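Long-range contacts in probable 2-phosphosulfolactate phosphatase (Clostridium acetobutylicum, PDB 1VR0), which probably catalyses the magnesium-dependent hydrolysis of (2R)-O-phospho-3-sulfolactate to (2R)-3-sulfolactate and phosphate: residues R41-N52 with S94-E102; Y73-K84 with V104-T115. All coordinates share one frame; numbering follows the deposited sequence.

Interaction 1: residues R41-N52 with S94-E102; sequences RATSVITTALNN and SNSPMEYTE. With 3SL ((2R)-3-sulfolactic acid), chain E.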
loop_
_atom_site.group_PDB
_atom_site.type_symbol
_atom_site.label_atom_id
_atom_site.label_comp_id
_atom_site.label_asym_id
_atom_site.label_seq_id
_atom_site.Cartn_x
_atom_site.Cartn_y
_atom_site.Cartn_z
ATOM N N ARG A 41 -1.315 14.393 12.950
ATOM C CA ARG A 41 -0.803 15.770 12.965
ATOM C C ARG A 41 0.692 15.915 13.219
ATOM O O ARG A 41 1.210 17.032 13.106
ATOM C CB ARG A 41 -1.523 16.597 14.046
ATOM C CG ARG A 41 -3.021 16.807 13.827
ATOM C CD ARG A 41 -3.699 17.307 15.093
ATOM N NE ARG A 41 -3.763 16.273 16.139
ATOM C CZ ARG A 41 -4.049 16.500 17.422
ATOM N NH1 ARG A 41 -4.079 15.502 18.286
ATOM N NH2 ARG A 41 -4.319 17.719 17.856
ATOM N N ALA A 42 1.398 14.826 13.521
ATOM C CA ALA A 42 2.808 14.912 13.999
ATOM C C ALA A 42 3.776 15.706 13.107
ATOM O O ALA A 42 4.512 16.527 13.616
ATOM C CB ALA A 42 3.400 13.540 14.282
ATOM N N THR A 43 3.788 15.470 11.798
ATOM C CA THR A 43 4.719 16.187 10.953
ATOM C C THR A 43 4.250 17.594 10.664
ATOM O O THR A 43 5.065 18.438 10.303
ATOM C CB THR A 43 5.037 15.480 9.644
ATOM O OG1 THR A 43 3.838 15.175 8.929
ATOM C CG2 THR A 43 5.786 14.222 9.938
ATOM N N SER A 44 2.951 17.855 10.824
ATOM C CA SER A 44 2.443 19.226 10.764
ATOM C C SER A 44 2.875 19.999 12.008
ATOM O O SER A 44 3.183 21.191 11.915
ATOM C CB SER A 44 0.926 19.238 10.614
ATOM O OG SER A 44 0.599 18.661 9.365
ATOM N N VAL A 45 2.907 19.308 13.148
ATOM C CA VAL A 45 3.413 19.898 14.375
ATOM C C VAL A 45 4.923 20.192 14.248
ATOM O O VAL A 45 5.377 21.310 14.429
ATOM C CB VAL A 45 3.155 18.999 15.599
ATOM C CG1 VAL A 45 4.041 19.399 16.712
ATOM C CG2 VAL A 45 1.678 19.059 16.032
ATOM N N ILE A 46 5.700 19.193 13.923
ATOM C CA ILE A 46 7.133 19.384 13.823
ATOM C C ILE A 46 7.474 20.560 12.886
ATOM O O ILE A 46 8.280 21.423 13.236
ATOM C CB ILE A 46 7.831 18.112 13.363
ATOM C CG1 ILE A 46 7.752 17.068 14.471
ATOM C CG2 ILE A 46 9.286 18.389 13.013
ATOM C CD1 ILE A 46 7.698 15.668 13.968
ATOM N N THR A 47 6.853 20.566 11.713
ATOM C CA THR A 47 7.068 21.581 10.718
ATOM C C THR A 47 6.728 22.986 11.253
ATOM O O THR A 47 7.477 23.935 11.060
ATOM C CB THR A 47 6.198 21.277 9.480
ATOM O OG1 THR A 47 6.642 20.056 8.883
ATOM C CG2 THR A 47 6.316 22.396 8.440
ATOM N N THR A 48 5.587 23.097 11.927
ATOM C CA THR A 48 5.128 24.354 12.451
ATOM C C THR A 48 6.059 24.855 13.584
ATOM O O THR A 48 6.505 26.017 13.595
ATOM C CB THR A 48 3.666 24.215 12.927
ATOM O OG1 THR A 48 2.835 23.911 11.805
ATOM C CG2 THR A 48 3.159 25.492 13.591
ATOM N N ALA A 49 6.361 23.971 14.511
ATOM C CA ALA A 49 7.149 24.323 15.647
ATOM C C ALA A 49 8.510 24.870 15.242
ATOM O O ALA A 49 8.927 25.934 15.730
ATOM C CB ALA A 49 7.310 23.115 16.524
ATOM N N LEU A 50 9.183 24.146 14.343
ATOM C CA LEU A 50 10.496 24.541 13.858
ATOM C C LEU A 50 10.483 25.844 13.065
ATOM O O LEU A 50 11.363 26.678 13.240
ATOM C CB LEU A 50 11.122 23.399 13.051
ATOM C CG LEU A 50 11.710 22.386 14.029
ATOM C CD1 LEU A 50 11.735 21.036 13.485
ATOM C CD2 LEU A 50 13.110 22.822 14.446
ATOM N N ASN A 51 9.450 26.018 12.260
ATOM C CA ASN A 51 9.190 27.264 11.578
ATOM C C ASN A 51 8.969 28.437 12.532
ATOM O O ASN A 51 9.245 29.560 12.176
ATOM C CB ASN A 51 7.948 27.117 10.695
ATOM C CG ASN A 51 7.762 28.285 9.762
ATOM O OD1 ASN A 51 8.631 28.591 8.956
ATOM N ND2 ASN A 51 6.629 28.954 9.880
ATOM N N ASN A 52 8.434 28.174 13.721
ATOM C CA ASN A 52 8.231 29.220 14.727
ATOM C C ASN A 52 9.404 29.399 15.698
ATOM O O ASN A 52 9.234 29.983 16.760
ATOM C CB ASN A 52 6.969 28.927 15.532
ATOM C CG ASN A 52 5.710 29.057 14.718
ATOM O OD1 ASN A 52 5.715 29.643 13.638
ATOM N ND2 ASN A 52 4.609 28.523 15.243
ATOM N N SER A 94 -0.053 19.262 23.642
ATOM C CA SER A 94 -0.706 18.140 23.017
ATOM C C SER A 94 -0.103 18.034 21.640
ATOM O O SER A 94 1.080 18.325 21.499
ATOM C CB SER A 94 -2.213 18.393 23.060
ATOM O OG SER A 94 -2.867 17.806 21.992
ATOM N N ASN A 95 -0.868 17.588 20.646
ATOM C CA ASN A 95 -0.345 17.431 19.285
ATOM C C ASN A 95 -1.077 18.315 18.254
ATOM O O ASN A 95 -1.155 17.998 17.074
ATOM C CB ASN A 95 -0.330 15.948 18.866
ATOM C CG ASN A 95 0.734 15.671 17.859
ATOM O OD1 ASN A 95 1.872 16.067 18.063
ATOM N ND2 ASN A 95 0.387 15.056 16.746
ATOM N N SER A 96 -1.566 19.453 18.729
ATOM C CA SER A 96 -2.161 20.463 17.869
ATOM C C SER A 96 -1.089 21.421 17.432
ATOM O O SER A 96 -0.440 21.995 18.267
ATOM C CB SER A 96 -3.209 21.262 18.626
ATOM O OG SER A 96 -3.522 22.397 17.862
ATOM N N PRO A 97 -0.909 21.612 16.124
ATOM C CA PRO A 97 0.059 22.608 15.665
ATOM C C PRO A 97 -0.153 24.031 16.186
ATOM O O PRO A 97 0.847 24.736 16.360
ATOM C CB PRO A 97 -0.081 22.571 14.133
ATOM C CG PRO A 97 -0.634 21.295 13.829
ATOM C CD PRO A 97 -1.537 20.919 14.994
HETATM N N MSE A 98 -1.393 24.443 16.477
HETATM C CA MSE A 98 -1.650 25.818 16.959
HETATM C C MSE A 98 -1.068 26.162 18.285
HETATM O O MSE A 98 -0.875 27.334 18.565
HETATM C CB MSE A 98 -3.130 26.154 17.064
HETATM C CG MSE A 98 -3.620 26.833 15.810
HETATM SE SE MSE A 98 -3.827 25.436 14.463
HETATM C CE MSE A 98 -5.773 24.950 15.069
ATOM N N GLU A 99 -0.839 25.169 19.125
ATOM C CA GLU A 99 -0.338 25.457 20.447
ATOM C C GLU A 99 1.182 25.676 20.477
ATOM O O GLU A 99 1.705 26.183 21.473
ATOM C CB GLU A 99 -0.873 24.450 21.480
ATOM C CG GLU A 99 -0.373 23.028 21.450
ATOM C CD GLU A 99 -1.362 22.050 22.142
ATOM O OE1 GLU A 99 -1.820 22.300 23.275
ATOM O OE2 GLU A 99 -1.689 21.008 21.533
ATOM N N TYR A 100 1.856 25.407 19.352
ATOM C CA TYR A 100 3.296 25.616 19.222
ATOM C C TYR A 100 3.603 26.936 18.554
ATOM O O TYR A 100 4.299 26.994 17.527
ATOM C CB TYR A 100 3.951 24.448 18.473
ATOM C CG TYR A 100 3.747 23.149 19.194
ATOM C CD1 TYR A 100 4.651 22.738 20.164
ATOM C CD2 TYR A 100 2.620 22.342 18.943
ATOM C CE1 TYR A 100 4.471 21.539 20.860
ATOM C CE2 TYR A 100 2.427 21.155 19.639
ATOM C CZ TYR A 100 3.366 20.759 20.601
ATOM O OH TYR A 100 3.216 19.611 21.344
ATOM N N THR A 101 3.089 27.995 19.168
ATOM C CA THR A 101 3.359 29.365 18.744
ATOM C C THR A 101 4.794 29.753 19.042
ATOM O O THR A 101 5.440 29.152 19.903
ATOM C CB THR A 101 2.446 30.394 19.485
ATOM O OG1 THR A 101 2.783 30.458 20.885
ATOM C CG2 THR A 101 1.014 30.056 19.327
ATOM N N GLU A 102 5.276 30.792 18.361
ATOM C CA GLU A 102 6.643 31.297 18.546
ATOM C C GLU A 102 6.942 31.680 20.003
ATOM O O GLU A 102 8.031 31.438 20.528
ATOM C CB GLU A 102 6.905 32.487 17.604
ATOM C CG GLU A 102 8.397 32.878 17.522
ATOM C CD GLU A 102 8.608 34.266 16.982
ATOM O OE1 GLU A 102 7.817 34.617 16.093
ATOM O OE2 GLU A 102 9.547 34.989 17.428
HETATM O O11 3SL E . -4.936 8.563 16.773
HETATM C C1 3SL E . -4.981 9.809 16.739
HETATM O O12 3SL E . -6.033 10.496 16.734
HETATM C C2 3SL E . -3.673 10.505 16.703
HETATM O O2 3SL E . -2.828 9.760 15.830
HETATM C C3 3SL E . -3.922 11.926 16.239
HETATM S S 3SL E . -2.503 12.729 15.919
HETATM O O3S 3SL E . -2.159 13.602 17.055
HETATM O O1S 3SL E . -1.402 11.857 15.385
HETATM O O2S 3SL E . -2.796 13.722 14.879
#
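Arg41 and Asn95 run past each other in opposite directions and jointly hold the sulfonate of (2R)-3-sulfolactate, at the point where helix 42-51 meets segment 94-102. Along the arginine, CB and CG lie against the ligand, each 3.3 Å from its O2S, while CD rests against the carbonyl oxygen of Asn95. The bend at chi3 (-70°) then brings the guanidinium over that same oxygen, which sits 3.0 Å above one face and towards its rim. The N-H bonds point outward in the plane of the group, and the sulfonate lies at that edge. NE donates to O2S at 3.0 Å, NH1 donates to O3S, and NH2, at the far end, forms a salt bridge with Asp225 of helix 223-229, a second anchor that should limit rotation of the group. The Asn95 amide stands nearly perpendicular to the guanidinium, 81° between planes, and its ND2 gives O3S a further hydrogen bond of 2.9 Å.

One turn along the helix, Val45 divides its two methyls between different neighbours. CG2 packs on the Asn95 backbone and on the Pro97 ring, 3.9 Å from its CD, whereas CG1 makes a CH-pi contact over the face of Tyr100, 4.1 Å from the ring centroid. Ala49 CB meets CB of the same tyrosine. At the far end, where the chain has left the helix, Asn52 ND2 donates to Tyr100 O (2.8 Å, 163°), with the acceptor lying in the plane of the amide.

An apolar middle thus separates a backbone-anchoring asparagine from the anion site. Arg41 occupies the N-cap position, and an anion bound beside the start of a helix, gripped by an arginine and an amide, is the arrangement of the sulfonate pocket in this enzyme.

Interaction 2: residues Y73-K84 with V104-T115; sequences YGKDAILGGERK and VVKGKTLIMTTT. With 3SL ((2R)-3-sulfolactic acid), chain E.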
loop_
_atom_site.group_PDB
_atom_site.type_symbol
_atom_site.label_atom_id
_atom_site.label_comp_id
_atom_site.label_asym_id
_atom_site.label_seq_id
_atom_site.Cartn_x
_atom_site.Cartn_y
_atom_site.Cartn_z
ATOM N N TYR A 73 18.021 17.734 28.550
ATOM C CA TYR A 73 18.012 19.039 27.913
ATOM C C TYR A 73 17.645 20.191 28.856
ATOM O O TYR A 73 17.565 21.307 28.410
ATOM C CB TYR A 73 17.108 19.034 26.677
ATOM C CG TYR A 73 17.622 18.167 25.550
ATOM C CD1 TYR A 73 18.538 18.657 24.622
ATOM C CD2 TYR A 73 17.190 16.839 25.413
ATOM C CE1 TYR A 73 19.021 17.852 23.579
ATOM C CE2 TYR A 73 17.659 16.025 24.395
ATOM C CZ TYR A 73 18.579 16.532 23.464
ATOM O OH TYR A 73 19.025 15.711 22.436
ATOM N N GLY A 74 17.423 19.940 30.141
ATOM C CA GLY A 74 17.325 21.043 31.131
ATOM C C GLY A 74 16.112 21.959 31.016
ATOM O O GLY A 74 15.093 21.562 30.501
ATOM N N LYS A 75 16.262 23.193 31.495
ATOM C CA LYS A 75 15.204 24.251 31.560
ATOM C C LYS A 75 14.446 24.516 30.263
ATOM O O LYS A 75 13.272 24.885 30.273
ATOM C CB LYS A 75 15.845 25.597 31.980
ATOM C CG LYS A 75 15.626 26.007 33.439
ATOM C CD LYS A 75 16.684 27.008 33.973
ATOM C CE LYS A 75 16.902 26.840 35.500
ATOM N NZ LYS A 75 18.087 27.608 35.978
ATOM N N ASP A 76 15.145 24.344 29.141
ATOM C CA ASP A 76 14.622 24.705 27.816
ATOM C C ASP A 76 13.806 23.624 27.124
ATOM O O ASP A 76 13.415 23.814 25.962
ATOM C CB ASP A 76 15.789 25.071 26.866
ATOM C CG ASP A 76 16.446 26.369 27.233
ATOM O OD1 ASP A 76 15.699 27.372 27.428
ATOM O OD2 ASP A 76 17.696 26.361 27.351
ATOM N N ALA A 77 13.596 22.499 27.814
ATOM C CA ALA A 77 12.882 21.354 27.265
ATOM C C ALA A 77 11.407 21.496 27.521
ATOM O O ALA A 77 11.033 21.940 28.577
ATOM C CB ALA A 77 13.379 20.074 27.908
ATOM N N ILE A 78 10.583 21.123 26.554
ATOM C CA ILE A 78 9.147 21.004 26.745
ATOM C C ILE A 78 8.648 19.637 26.241
ATOM O O ILE A 78 9.268 19.025 25.364
ATOM C CB ILE A 78 8.382 22.144 26.034
ATOM C CG1 ILE A 78 8.731 22.217 24.543
ATOM C CG2 ILE A 78 8.695 23.493 26.684
ATOM C CD1 ILE A 78 7.949 23.292 23.790
ATOM N N LEU A 79 7.528 19.177 26.796
ATOM C CA LEU A 79 6.947 17.864 26.475
ATOM C C LEU A 79 5.654 17.997 25.674
ATOM O O LEU A 79 4.679 18.572 26.147
ATOM C CB LEU A 79 6.634 17.103 27.773
ATOM C CG LEU A 79 7.808 16.489 28.529
ATOM C CD1 LEU A 79 7.383 16.068 29.899
ATOM C CD2 LEU A 79 8.373 15.296 27.776
ATOM N N GLY A 80 5.637 17.428 24.482
ATOM C CA GLY A 80 4.414 17.380 23.663
ATOM C C GLY A 80 4.193 16.061 22.933
ATOM O O GLY A 80 5.000 15.151 23.024
ATOM N N GLY A 81 3.084 15.990 22.199
ATOM C CA GLY A 81 2.651 14.781 21.473
ATOM C C GLY A 81 1.288 14.294 21.917
ATOM O O GLY A 81 0.475 15.051 22.421
ATOM N N GLU A 82 1.037 13.004 21.733
ATOM C CA GLU A 82 -0.271 12.423 22.109
ATOM C C GLU A 82 -0.287 10.911 22.195
ATOM O O GLU A 82 0.561 10.222 21.611
ATOM C CB GLU A 82 -1.353 12.836 21.106
ATOM C CG GLU A 82 -0.985 12.592 19.646
ATOM C CD GLU A 82 -1.023 11.104 19.185
ATOM O OE1 GLU A 82 -1.719 10.258 19.776
ATOM O OE2 GLU A 82 -0.361 10.766 18.188
ATOM N N ARG A 83 -1.298 10.422 22.902
ATOM C CA ARG A 83 -1.762 9.050 22.762
ATOM C C ARG A 83 -3.265 9.065 22.462
ATOM O O ARG A 83 -4.048 9.748 23.137
ATOM C CB ARG A 83 -1.454 8.248 24.018
ATOM C CG ARG A 83 0.023 7.948 24.215
ATOM C CD ARG A 83 0.613 7.130 23.066
ATOM N NE ARG A 83 1.987 6.729 23.366
ATOM C CZ ARG A 83 3.093 7.237 22.812
ATOM N NH1 ARG A 83 3.045 8.206 21.889
ATOM N NH2 ARG A 83 4.270 6.754 23.200
ATOM N N LYS A 84 -3.652 8.326 21.425
ATOM C CA LYS A 84 -5.038 8.288 20.944
ATOM C C LYS A 84 -5.526 9.709 20.585
ATOM O O LYS A 84 -6.715 10.027 20.721
ATOM C CB LYS A 84 -5.961 7.646 21.992
ATOM C CG LYS A 84 -5.691 6.166 22.292
ATOM C CD LYS A 84 -6.626 5.641 23.409
ATOM C CE LYS A 84 -7.013 4.155 23.233
ATOM N NZ LYS A 84 -8.211 3.738 24.101
ATOM N N VAL A 104 5.718 30.348 22.628
ATOM C CA VAL A 104 5.788 29.127 23.413
ATOM C C VAL A 104 7.050 28.288 23.096
ATOM O O VAL A 104 7.644 27.681 23.990
ATOM C CB VAL A 104 4.488 28.314 23.147
ATOM C CG1 VAL A 104 4.628 26.844 23.520
ATOM C CG2 VAL A 104 3.314 28.970 23.861
ATOM N N VAL A 105 7.451 28.258 21.827
ATOM C CA VAL A 105 8.511 27.367 21.402
ATOM C C VAL A 105 9.855 27.985 21.081
ATOM O O VAL A 105 10.812 27.250 20.903
ATOM C CB VAL A 105 8.119 26.534 20.148
ATOM C CG1 VAL A 105 6.920 25.728 20.435
ATOM C CG2 VAL A 105 7.915 27.407 18.913
ATOM N N LYS A 106 9.953 29.305 20.971
ATOM C CA LYS A 106 11.185 29.858 20.427
ATOM C C LYS A 106 12.381 29.484 21.311
ATOM O O LYS A 106 12.411 29.755 22.500
ATOM C CB LYS A 106 11.109 31.364 20.198
ATOM C CG LYS A 106 12.134 31.887 19.166
ATOM C CD LYS A 106 12.498 33.320 19.460
ATOM C CE LYS A 106 13.223 34.005 18.297
ATOM N NZ LYS A 106 13.508 35.463 18.606
ATOM N N GLY A 107 13.359 28.817 20.717
ATOM C CA GLY A 107 14.595 28.493 21.431
ATOM C C GLY A 107 14.497 27.255 22.289
ATOM O O GLY A 107 15.508 26.779 22.802
ATOM N N LYS A 108 13.296 26.693 22.397
ATOM C CA LYS A 108 13.080 25.545 23.251
ATOM C C LYS A 108 13.379 24.219 22.538
ATOM O O LYS A 108 13.571 24.173 21.318
ATOM C CB LYS A 108 11.683 25.627 23.867
ATOM C CG LYS A 108 11.709 26.715 24.961
ATOM C CD LYS A 108 10.383 27.013 25.556
ATOM C CE LYS A 108 10.522 27.894 26.808
ATOM N NZ LYS A 108 10.982 27.097 27.974
ATOM N N THR A 109 13.496 23.166 23.340
ATOM C CA THR A 109 13.727 21.808 22.856
ATOM C C THR A 109 12.456 20.975 23.086
ATOM O O THR A 109 12.062 20.736 24.211
ATOM C CB THR A 109 14.912 21.154 23.608
ATOM O OG1 THR A 109 16.144 21.693 23.136
ATOM C CG2 THR A 109 14.932 19.650 23.422
ATOM N N LEU A 110 11.836 20.533 22.011
ATOM C CA LEU A 110 10.563 19.833 22.077
ATOM C C LEU A 110 10.772 18.323 22.081
ATOM O O LEU A 110 11.156 17.739 21.069
ATOM C CB LEU A 110 9.716 20.265 20.890
ATOM C CG LEU A 110 8.380 19.609 20.676
ATOM C CD1 LEU A 110 7.495 19.685 21.916
ATOM C CD2 LEU A 110 7.758 20.316 19.533
ATOM N N ILE A 111 10.547 17.705 23.232
ATOM C CA ILE A 111 10.563 16.265 23.346
ATOM C C ILE A 111 9.147 15.792 22.982
ATOM O O ILE A 111 8.171 16.181 23.609
ATOM C CB ILE A 111 10.876 15.788 24.766
ATOM C CG1 ILE A 111 12.105 16.484 25.375
ATOM C CG2 ILE A 111 11.076 14.298 24.800
ATOM C CD1 ILE A 111 13.367 16.476 24.539
HETATM N N MSE A 112 9.025 14.964 21.956
HETATM C CA MSE A 112 7.720 14.407 21.644
HETATM C C MSE A 112 7.666 12.942 21.305
HETATM O O MSE A 112 8.614 12.358 20.781
HETATM C CB MSE A 112 7.011 15.190 20.539
HETATM C CG MSE A 112 7.818 15.581 19.342
HETATM SE SE MSE A 112 6.675 16.327 17.831
HETATM C CE MSE A 112 4.991 17.009 18.917
ATOM N N THR A 113 6.513 12.373 21.623
ATOM C CA THR A 113 6.198 11.015 21.297
ATOM C C THR A 113 4.754 11.010 20.824
ATOM O O THR A 113 3.888 11.639 21.443
ATOM C CB THR A 113 6.418 10.084 22.501
ATOM O OG1 THR A 113 6.100 8.752 22.112
ATOM C CG2 THR A 113 5.585 10.476 23.721
ATOM N N THR A 114 4.508 10.342 19.699
ATOM C CA THR A 114 3.169 10.265 19.119
ATOM C C THR A 114 2.816 8.853 18.684
ATOM O O THR A 114 3.659 7.942 18.686
ATOM C CB THR A 114 2.960 11.247 17.913
ATOM O OG1 THR A 114 3.698 10.823 16.764
ATOM C CG2 THR A 114 3.355 12.655 18.251
ATOM N N THR A 115 1.544 8.685 18.335
ATOM C CA THR A 115 0.974 7.390 17.995
ATOM C C THR A 115 1.621 6.797 16.710
ATOM O O THR A 115 2.013 5.643 16.719
ATOM C CB THR A 115 -0.597 7.499 17.888
ATOM O OG1 THR A 115 -1.195 7.717 19.189
ATOM C CG2 THR A 115 -1.196 6.230 17.271
HETATM O O11 3SL E . -4.936 8.563 16.773
HETATM C C1 3SL E . -4.981 9.809 16.739
HETATM O O12 3SL E . -6.033 10.496 16.734
HETATM C C2 3SL E . -3.673 10.505 16.703
HETATM O O2 3SL E . -2.828 9.760 15.830
HETATM C C3 3SL E . -3.922 11.926 16.239
HETATM S S 3SL E . -2.503 12.729 15.919
HETATM O O3S 3SL E . -2.159 13.602 17.055
HETATM O O1S 3SL E . -1.402 11.857 15.385
HETATM O O2S 3SL E . -2.796 13.722 14.879
#
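A beta-alpha-beta unit frames this contact: strand 77-81 and strand 109-113, with the short helix 102-105 between them in sequence, pair in parallel within a three-stranded sheet whose outermost strands are 56-59 and 77-81. The ladder starts with Thr109 N to Asp76 O at 2.7 Å and passes through Ile78, Ile111 and Gly80, weakening at Thr113 N to Gly80 O (3.5 Å) before Glu82 N reaches Thr113 O.

On the face bearing Thr109 and Ile111, Thr109 CG2 sits over the Tyr73 ring, 4.1 Å from its centroid; on the other, Ile78 CG1 touches Leu110 CD1. Towards the C-terminal ends of the strands the contact turns polar. Arg83 points NH1 and NH2 together at Thr113 OG1, at 3.1 and 2.9 Å, with the oxygen in the guanidinium plane; that hydroxyl is also hydrogen-bonded to Val60 O.

Glu82 places CG between its backbone N and carbonyl carbon (chi1 51°) and bends again at chi2, which folds the carboxylate back to Thr115. Thr115 OG1 donates to the syn lone pair of OE1 at 2.7 Å, and Thr115 N meets OE2 from above the carboxylate plane at 2.8 Å. Gly85 N also bonds OE1. Glu82 OE2 stands 3.2 Å from O1S of sulfolactate. Gripped at both oxygens, the carboxylate has little freedom to turn, so its place beside the sulfonate is probably fixed by the loops that follow the two strands.

The segments of interactions 1 and 2 alternate along the chain, and the two contacts lie side by side, their centres about 10 Å apart. A probable backbone hydrogen bond, Gly81 N to Ser94 O at 3.2 Å, ties strand 77-81 to the loop of interaction 1. Met112, present as selenomethionine, bridges the two contacts: its CE packs 3.4 Å from Val45 CG1 and touches the Asn95 side chain. Both contacts end at sulfolactate. Interaction 1 supplies donors to the sulfonate, from Arg41 and Asn95, and interaction 2 sets the Glu82 side chain against the same group by packing. The magnesium ion lies nearby, about 7 Å from the Ala42 side chain and about 8 Å from that of Thr115.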